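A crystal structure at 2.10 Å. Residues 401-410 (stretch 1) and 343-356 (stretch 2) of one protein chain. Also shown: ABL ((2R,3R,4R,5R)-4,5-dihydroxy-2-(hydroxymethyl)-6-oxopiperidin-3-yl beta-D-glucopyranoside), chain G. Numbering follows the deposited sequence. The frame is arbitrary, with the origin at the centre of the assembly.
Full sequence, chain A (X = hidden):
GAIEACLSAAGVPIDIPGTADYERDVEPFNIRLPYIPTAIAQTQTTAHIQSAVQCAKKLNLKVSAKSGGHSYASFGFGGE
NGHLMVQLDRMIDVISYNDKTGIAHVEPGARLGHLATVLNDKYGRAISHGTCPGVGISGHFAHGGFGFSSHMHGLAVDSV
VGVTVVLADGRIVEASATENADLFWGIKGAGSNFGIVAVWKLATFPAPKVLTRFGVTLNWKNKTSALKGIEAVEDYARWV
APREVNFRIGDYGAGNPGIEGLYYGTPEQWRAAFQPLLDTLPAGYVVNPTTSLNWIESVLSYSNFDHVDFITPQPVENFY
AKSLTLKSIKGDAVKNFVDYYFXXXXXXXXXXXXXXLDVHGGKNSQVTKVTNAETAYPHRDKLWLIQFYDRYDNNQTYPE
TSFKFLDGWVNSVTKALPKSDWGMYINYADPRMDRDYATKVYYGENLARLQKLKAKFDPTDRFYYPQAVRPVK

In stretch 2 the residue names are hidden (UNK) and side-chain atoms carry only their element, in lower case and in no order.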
# COMPACT_ATOMS: atom_id res chain seq x y z
N THR A 401 26.22 -2.34 0.46
CA THR A 401 26.25 -3.80 0.24
C THR A 401 24.99 -4.55 0.73
O THR A 401 24.72 -5.67 0.26
CB THR A 401 27.51 -4.45 0.84
OG1 THR A 401 27.74 -3.96 2.18
CG2 THR A 401 28.71 -4.14 -0.04
N SER A 402 24.21 -3.92 1.61
CA SER A 402 23.01 -4.58 2.19
C SER A 402 21.88 -4.93 1.19
O SER A 402 21.11 -5.88 1.41
CB SER A 402 22.48 -3.78 3.39
OG SER A 402 23.49 -3.75 4.40
N PHE A 403 21.80 -4.20 0.08
CA PHE A 403 20.72 -4.41 -0.90
C PHE A 403 20.68 -5.87 -1.38
O PHE A 403 19.61 -6.43 -1.60
CB PHE A 403 20.86 -3.49 -2.13
CG PHE A 403 20.76 -2.02 -1.81
CD1 PHE A 403 19.56 -1.47 -1.41
CD2 PHE A 403 21.88 -1.20 -1.89
CE1 PHE A 403 19.45 -0.13 -1.10
CE2 PHE A 403 21.80 0.18 -1.59
CZ PHE A 403 20.57 0.71 -1.18
N LYS A 404 21.86 -6.47 -1.51
CA LYS A 404 21.94 -7.83 -2.04
C LYS A 404 21.17 -8.86 -1.18
O LYS A 404 20.74 -9.87 -1.70
CB LYS A 404 23.40 -8.25 -2.31
CG LYS A 404 24.27 -8.42 -1.09
CD LYS A 404 25.73 -8.76 -1.49
CE LYS A 404 26.44 -9.62 -0.42
NZ LYS A 404 26.54 -8.95 0.92
N PHE A 405 20.97 -8.56 0.11
CA PHE A 405 20.18 -9.40 1.01
C PHE A 405 18.74 -9.58 0.48
O PHE A 405 18.36 -10.72 0.12
CB PHE A 405 20.21 -8.85 2.45
CG PHE A 405 19.22 -9.51 3.39
CD1 PHE A 405 19.07 -10.91 3.42
CD2 PHE A 405 18.45 -8.75 4.26
CE1 PHE A 405 18.11 -11.52 4.27
CE2 PHE A 405 17.54 -9.35 5.11
CZ PHE A 405 17.36 -10.74 5.12
N LEU A 406 17.95 -8.50 0.40
CA LEU A 406 16.59 -8.67 -0.15
C LEU A 406 16.62 -9.05 -1.64
O LEU A 406 15.81 -9.86 -2.07
CB LEU A 406 15.68 -7.46 0.11
CG LEU A 406 15.39 -7.11 1.59
CD1 LEU A 406 14.23 -6.13 1.70
CD2 LEU A 406 15.11 -8.34 2.43
N ASP A 407 17.56 -8.50 -2.41
CA ASP A 407 17.65 -8.85 -3.83
C ASP A 407 17.79 -10.37 -4.01
O ASP A 407 17.16 -10.97 -4.89
CB ASP A 407 18.87 -8.17 -4.49
CG ASP A 407 18.64 -6.68 -4.77
OD1 ASP A 407 17.51 -6.16 -4.58
OD2 ASP A 407 19.62 -6.04 -5.23
N GLY A 408 18.64 -10.98 -3.18
CA GLY A 408 18.88 -12.42 -3.28
C GLY A 408 17.67 -13.24 -2.88
O GLY A 408 17.38 -14.27 -3.49
N TRP A 409 16.93 -12.80 -1.87
CA TRP A 409 15.74 -13.54 -1.46
C TRP A 409 14.69 -13.52 -2.57
O TRP A 409 14.09 -14.54 -2.85
CB TRP A 409 15.15 -12.99 -0.16
CG TRP A 409 14.56 -14.04 0.75
CD1 TRP A 409 14.18 -15.33 0.43
CD2 TRP A 409 14.25 -13.87 2.13
NE1 TRP A 409 13.68 -15.97 1.54
CE2 TRP A 409 13.71 -15.09 2.59
CE3 TRP A 409 14.41 -12.80 3.03
CZ2 TRP A 409 13.32 -15.27 3.91
CZ3 TRP A 409 14.00 -12.97 4.32
CH2 TRP A 409 13.47 -14.20 4.75
N VAL A 410 14.49 -12.36 -3.19
CA VAL A 410 13.50 -12.20 -4.24
C VAL A 410 13.95 -13.01 -5.47
O VAL A 410 13.14 -13.68 -6.11
CB VAL A 410 13.31 -10.70 -4.61
CG1 VAL A 410 12.67 -10.54 -5.99
CG2 VAL A 410 12.48 -9.97 -3.53
N UNK A 343 19.69 -20.49 5.34
CA UNK A 343 21.14 -20.35 5.10
C UNK A 343 21.65 -18.90 5.05
O UNK A 343 22.82 -18.65 5.35
o UNK A 343 21.02 -23.13 2.72
c UNK A 343 21.55 -21.08 3.82
c UNK A 343 21.12 -22.55 3.82
o UNK A 343 20.86 -23.12 4.91
N UNK A 344 20.77 -17.96 4.68
CA UNK A 344 21.14 -16.52 4.63
C UNK A 344 20.37 -15.67 5.67
O UNK A 344 20.94 -15.19 6.66
c UNK A 344 21.01 -15.92 3.20
c UNK A 344 21.83 -16.77 2.16
c UNK A 344 21.48 -14.47 3.17
N UNK A 345 19.06 -15.53 5.45
CA UNK A 345 18.26 -14.60 6.25
C UNK A 345 18.40 -14.74 7.76
O UNK A 345 18.60 -13.74 8.46
o UNK A 345 16.68 -14.64 4.42
c UNK A 345 16.77 -14.63 5.83
N UNK A 346 18.28 -15.97 8.27
CA UNK A 346 18.35 -16.21 9.72
C UNK A 346 19.74 -15.94 10.34
O UNK A 346 19.90 -15.87 11.56
o UNK A 346 15.57 -16.77 9.56
c UNK A 346 16.27 -17.74 9.93
n UNK A 346 15.74 -18.95 10.16
c UNK A 346 17.80 -17.62 10.11
N UNK A 347 20.73 -15.75 9.47
CA UNK A 347 22.10 -15.39 9.89
C UNK A 347 22.37 -13.89 9.73
O UNK A 347 23.45 -13.39 10.09
n UNK A 347 24.27 -20.49 7.02
c UNK A 347 23.14 -16.21 9.10
c UNK A 347 23.12 -17.70 9.42
c UNK A 347 23.74 -19.94 8.34
c UNK A 347 24.13 -18.47 8.56
N UNK A 348 21.39 -13.17 9.18
CA UNK A 348 21.49 -11.71 9.11
C UNK A 348 21.04 -11.15 10.45
O UNK A 348 19.85 -11.16 10.77
c UNK A 348 21.21 -11.57 6.61
c UNK A 348 20.68 -11.10 7.95
c UNK A 348 20.78 -9.56 7.99
N UNK A 349 21.99 -10.65 11.22
CA UNK A 349 21.71 -10.23 12.59
C UNK A 349 22.04 -8.78 12.86
O UNK A 349 21.74 -8.25 13.94
c UNK A 349 22.46 -11.13 13.60
n UNK A 349 19.14 -13.50 15.66
c UNK A 349 20.81 -13.12 13.76
c UNK A 349 22.25 -12.64 13.40
c UNK A 349 20.52 -13.02 15.27
N UNK A 350 22.69 -8.12 11.91
CA UNK A 350 23.14 -6.76 12.13
C UNK A 350 22.03 -5.71 12.00
O UNK A 350 22.23 -4.54 12.41
c UNK A 350 24.02 -6.41 9.78
o UNK A 350 24.54 -5.53 9.07
o UNK A 350 23.27 -7.30 9.31
c UNK A 350 24.35 -6.40 11.25
N UNK A 351 20.86 -6.10 11.48
CA UNK A 351 19.73 -5.18 11.50
C UNK A 351 18.38 -5.95 11.58
O UNK A 351 18.36 -7.16 11.41
c UNK A 351 19.37 -4.89 8.99
c UNK A 351 20.44 -5.81 8.44
n UNK A 351 20.29 -5.95 7.00
n UNK A 351 22.44 -6.78 6.66
c UNK A 351 19.78 -4.23 10.29
n UNK A 351 20.95 -6.49 4.89
c UNK A 351 21.22 -6.41 6.18
N UNK A 352 17.29 -5.24 11.85
CA UNK A 352 15.95 -5.84 11.84
C UNK A 352 15.49 -6.14 10.39
O UNK A 352 15.72 -5.33 9.47
c UNK A 352 12.56 -4.67 11.85
c UNK A 352 11.22 -5.11 11.85
c UNK A 352 13.56 -5.39 12.52
c UNK A 352 14.97 -4.90 12.52
c UNK A 352 11.89 -7.01 13.19
c UNK A 352 10.89 -6.28 12.52
c UNK A 352 13.21 -6.55 13.19
N UNK A 353 14.88 -7.30 10.19
CA UNK A 353 14.25 -7.59 8.90
C UNK A 353 13.01 -8.41 9.17
O UNK A 353 12.92 -9.07 10.21
c UNK A 353 15.19 -8.32 7.91
c UNK A 353 15.69 -9.69 8.37
c UNK A 353 16.93 -9.98 8.92
c UNK A 353 14.20 -13.64 8.54
c UNK A 353 14.98 -10.94 8.31
c UNK A 353 13.71 -11.32 7.87
c UNK A 353 15.47 -13.30 8.96
n UNK A 353 17.02 -11.32 9.22
c UNK A 353 13.32 -12.67 7.98
c UNK A 353 15.84 -11.94 8.87
N UNK A 354 12.05 -8.36 8.23
CA UNK A 354 10.92 -9.27 8.22
C UNK A 354 10.48 -9.63 6.79
O UNK A 354 10.84 -8.94 5.81
c UNK A 354 7.71 -5.30 7.41
c UNK A 354 9.06 -7.53 8.47
c UNK A 354 8.63 -5.13 8.47
c UNK A 354 9.29 -6.24 8.99
c UNK A 354 7.47 -6.58 6.89
c UNK A 354 8.15 -7.69 7.43
c UNK A 354 9.77 -8.73 9.07
N UNK A 355 9.72 -10.72 6.66
CA UNK A 355 8.88 -10.94 5.48
C UNK A 355 7.44 -11.11 5.98
O UNK A 355 7.21 -11.49 7.12
c UNK A 355 10.16 -14.08 6.12
c UNK A 355 9.11 -13.47 5.42
c UNK A 355 9.32 -12.17 4.67
c UNK A 355 7.86 -14.08 5.44
c UNK A 355 9.98 -15.27 6.81
o UNK A 355 8.48 -17.02 7.48
c UNK A 355 7.66 -15.26 6.12
c UNK A 355 8.72 -15.85 6.80
N UNK A 356 6.48 -10.82 5.11
CA UNK A 356 5.08 -11.16 5.33
C UNK A 356 4.59 -11.85 4.09
O UNK A 356 4.78 -11.35 2.98
o UNK A 356 3.79 -7.41 8.18
c UNK A 356 4.23 -9.91 5.61
n UNK A 356 3.85 -7.12 5.95
c UNK A 356 4.69 -9.18 6.85
c UNK A 356 4.06 -7.83 7.04
C1A ABL G . 3.48 -2.80 5.94
O1A ABL G . 2.93 -2.80 4.81
C2A ABL G . 3.08 -3.83 7.01
O2A ABL G . 1.69 -4.11 6.85
C3A ABL G . 3.38 -3.37 8.46
O3A ABL G . 3.27 -4.55 9.30
C4A ABL G . 4.81 -2.86 8.54
O1 ABL G . 5.15 -2.46 9.89
C5A ABL G . 4.96 -1.61 7.60
N5 ABL G . 4.44 -1.89 6.24
C6A ABL G . 6.43 -1.18 7.42
O6A ABL G . 6.58 0.22 7.10
C1 ABL G . 5.91 -3.37 10.73
C2 ABL G . 6.70 -2.58 11.81
O2 ABL G . 7.57 -1.66 11.16
C3 ABL G . 7.46 -3.57 12.71
O3 ABL G . 8.18 -2.89 13.73
C4 ABL G . 6.46 -4.62 13.28
O4 ABL G . 7.10 -5.56 14.13
C5 ABL G . 5.75 -5.35 12.13
O5 ABL G . 5.08 -4.36 11.32
C6 ABL G . 4.78 -6.43 12.62
O6 ABL G . 3.83 -5.97 13.54

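Position 343 carries two side-chain carbons, the second bearing two oxygens, and lies out of reach of stretch 1; this carboxylate is Asp343. At 344 one carbon branches into two more, and the fork faces the ring of Phe405. It is Val344, whose CG1 lies 4.3 Å from Phe405 CD1. Position 345 has one carbon and then one oxygen, touching both Phe405 and Trp409. A short side chain ending in a hydroxyl, with no second branch, is Ser345. Its OG lies 3.4 Å from Phe405 CE1, at the ring edge, and 3.2 Å from Trp409 CZ3, over the face of the indole, while its CB makes a CH-pi contact 3.8 Å from the centroid of the Trp409 six-membered ring.

Position 346 has two carbons, the second carrying one oxygen and one nitrogen, and its CA-to-CB bond points away from stretch 1: Asn346. At 347 four carbons in a row end in nitrogen, again without a contact. This is Lys347, which turns back so that its NZ donates a hydrogen bond to Asp343 O (2.9 Å). Position 348 repeats the three-carbon fork, now over one face of the Phe405 ring, and is Val348; its CG2 sits 4.0 Å from the centroid of the Phe405 ring. A type I turn runs from Ser345 to Val348, with a hydrogen bond from Val348 N to Ser345 O (2.9 Å).

Position 349 has another unbranched four-carbon chain ending in nitrogen, out of reach: Lys349. Position 350 has two carbons, the second with two oxygens, makes no contact with stretch 1, and is Asp350. At 351 three carbons lead to a nitrogen and then a carbon bearing two more nitrogens, a guanidinium lying beside Ser402 and Phe405. This is Arg351. Its NH1 is 3.5 Å from Ser402 CB and 3.4 Å from Phe405 CD2, and its NH2 forms a salt bridge with Asp350 OD1 (2.8 Å).

Position 352, one carbon and a six-carbon ring, is out of reach of stretch 1: Phe352. At 353 fused five- and six-membered rings hold eight carbons and one nitrogen and meet Phe405 and Trp409. Only Trp353 fits; its NE1 donates to Val348 O (3.2 Å). Position 354 has one carbon and then a six-carbon ring; the CA-to-CB bond points away from stretch 1, and no side-chain atom comes within 7 Å of it. This is Phe354, whose CE2 lies 4.0 Å from C1 of the ligand ABL. Position 355 has one carbon, then a six-carbon ring bearing one oxygen, and the ring touches Trp409. This is Tyr355, whose CD2 lies 3.6 Å from Trp409 CH2. Position 356 has three carbons, the third carrying oxygen and nitrogen, lies out of reach of stretch 1, and is Gln356.

The contact is built on aromatic packing, with no hydrogen bond assigned across it. Phe405 and Trp409, one helical turn apart, both present edges to Trp353: the Phe405 ring centroid is 5.0 Å from that of the five-membered ring of Trp353, and the centroids of the Trp409 and Trp353 six-membered rings are 5.3 Å apart, the latter an offset edge-to-face pair. Val348 covers a face of Phe405, Ser345 touches both helix rings, and Arg351 closes the Ser402 end.

Stretch 2, residues 343-356: DVSNKVKDRFWFYQ
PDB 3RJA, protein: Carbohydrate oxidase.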